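Alpha-galactosidase (PDB 3A5V) hydrolyses terminal alpha-galactosyl residues from its substrates as a tetrameric glycoside hydrolase of family 27, built on a beta/alpha barrel. Local coordinates at the interface of chains A and B. Residues are numbered along the deposited sequence; one frame, centred on the assembly and turned at random. Chains: chain A/B, Alpha-galactosidase.

The interface of chains A and B. Residues chain A 199-200, 202-203, 209-210; chain B 206, 226-227, 229.
A:Leu210 lays its CD2 methyl over the centre of the B:Tyr206 ring, 3.8 Å from the centroid, in a CH-pi contact at the apolar middle of this patch between two subunits of the tetramer. Its CG stands anti to the backbone N (chi1 178°), which carries the branched end across to chain B while CB stays close to the ring, 3.5 Å from B:Tyr206 CE2. The same CD2 also reaches B:Val227 CG1 and the methyl of B:Ala226, both from the end of helix 217-227. On the same face of the ring as A:Leu210, A:Pro202 comes in above and outside the CE1 side, its CG 3.6 Å from B:Tyr206 CE1. A:Val209 instead lies close to the ring plane, its CG2 3.7 Å from B:Tyr206 CE2, the other carbon ortho to the hydroxyl. The tip of the phenol comes up to the sulfur of A:Cys203, half of the A:Cys203-A:Cys208 disulfide. A water lies 2.6 Å from B:Tyr206 OH and joins it to the backbone N of A:Val209. An alanine in place of B:Tyr206 would probably open a gap beneath A:Leu210 and A:Pro202 and beside A:Val209, and leave the bridging water without its phenol partner. Farther out, at the polar rim, the chain of B:Gln229 runs extended beyond CG (chi2 -179°) and brings its amide to the loop of A:Ala200, whose methyl packs against the amide carbon CD. The amide nitrogen NE2 of B:Gln229 donates to A:Ala200 O at 3.0 Å, a bent bond with the acceptor tilted from the amide plane. A second, nearly straight bond from NE2 stays within chain B, tying the side chain back to the end of the helix and probably limiting rotation of the amide: B:Gln229 NE2 meets B:Ala226 O at 2.9 Å, with the carbonyl oxygen in the plane of the amide.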
# COMPACT_ATOMS: atom_id res chain seq x y z
N PRO A 199 -18.57 5.94 7.11
CA PRO A 199 -17.44 6.47 6.34
C PRO A 199 -16.23 6.81 7.20
O PRO A 199 -15.11 6.92 6.67
CB PRO A 199 -18.04 7.74 5.68
CG PRO A 199 -19.10 8.19 6.69
CD PRO A 199 -19.73 6.85 7.06
N ALA A 200 -16.43 6.97 8.51
CA ALA A 200 -15.31 7.20 9.45
C ALA A 200 -14.54 5.91 9.77
O ALA A 200 -13.48 5.97 10.37
CB ALA A 200 -15.80 7.89 10.75
N PRO A 202 -13.49 3.41 7.21
CA PRO A 202 -13.48 2.93 5.83
C PRO A 202 -12.86 1.54 5.64
O PRO A 202 -13.26 0.83 4.72
CB PRO A 202 -12.63 3.99 5.10
CG PRO A 202 -11.71 4.54 6.17
CD PRO A 202 -12.56 4.54 7.41
N CYS A 203 -11.92 1.15 6.49
CA CYS A 203 -11.19 -0.11 6.26
C CYS A 203 -12.05 -1.31 6.62
O CYS A 203 -12.74 -1.30 7.64
CB CYS A 203 -9.91 -0.15 7.09
SG CYS A 203 -8.72 1.14 6.67
N VAL A 209 -4.65 2.34 6.84
CA VAL A 209 -3.92 3.56 7.18
C VAL A 209 -4.81 4.66 7.79
O VAL A 209 -4.33 5.75 8.12
CB VAL A 209 -3.15 4.17 5.95
CG1 VAL A 209 -2.17 3.16 5.37
CG2 VAL A 209 -4.11 4.64 4.92
N LEU A 210 -6.11 4.38 7.91
CA LEU A 210 -7.05 5.30 8.56
C LEU A 210 -8.05 4.48 9.36
O LEU A 210 -9.11 4.12 8.88
CB LEU A 210 -7.74 6.24 7.55
CG LEU A 210 -8.79 7.24 8.07
CD1 LEU A 210 -8.23 8.17 9.13
CD2 LEU A 210 -9.36 8.06 6.90
N TYR B 206 -9.37 8.37 0.07
CA TYR B 206 -8.42 9.16 0.87
C TYR B 206 -7.00 8.62 0.77
O TYR B 206 -6.04 9.36 0.97
CB TYR B 206 -8.85 9.20 2.37
CG TYR B 206 -8.72 7.82 2.99
CD1 TYR B 206 -9.77 6.91 2.91
CD2 TYR B 206 -7.52 7.39 3.58
CE1 TYR B 206 -9.65 5.61 3.43
CE2 TYR B 206 -7.38 6.10 4.08
CZ TYR B 206 -8.46 5.23 4.01
OH TYR B 206 -8.33 3.95 4.50
N ALA B 226 -14.32 10.45 4.46
CA ALA B 226 -13.46 9.61 5.30
C ALA B 226 -12.67 10.41 6.34
O ALA B 226 -12.36 9.89 7.40
CB ALA B 226 -12.47 8.76 4.44
N VAL B 227 -12.35 11.66 6.04
CA VAL B 227 -11.39 12.42 6.88
C VAL B 227 -12.02 13.54 7.72
O VAL B 227 -11.33 14.13 8.58
CB VAL B 227 -10.15 12.91 6.07
CG1 VAL B 227 -9.43 11.70 5.43
CG2 VAL B 227 -10.55 13.93 4.95
N GLN B 229 -13.80 13.36 10.18
CA GLN B 229 -13.63 13.02 11.59
C GLN B 229 -12.41 13.70 12.26
O GLN B 229 -12.36 13.79 13.49
CB GLN B 229 -13.51 11.49 11.76
CG GLN B 229 -12.32 10.88 10.99
CD GLN B 229 -12.24 9.37 11.16
OE1 GLN B 229 -12.18 8.87 12.28
NE2 GLN B 229 -12.22 8.64 10.05
O HOH W 1 -6.22 2.41 4.44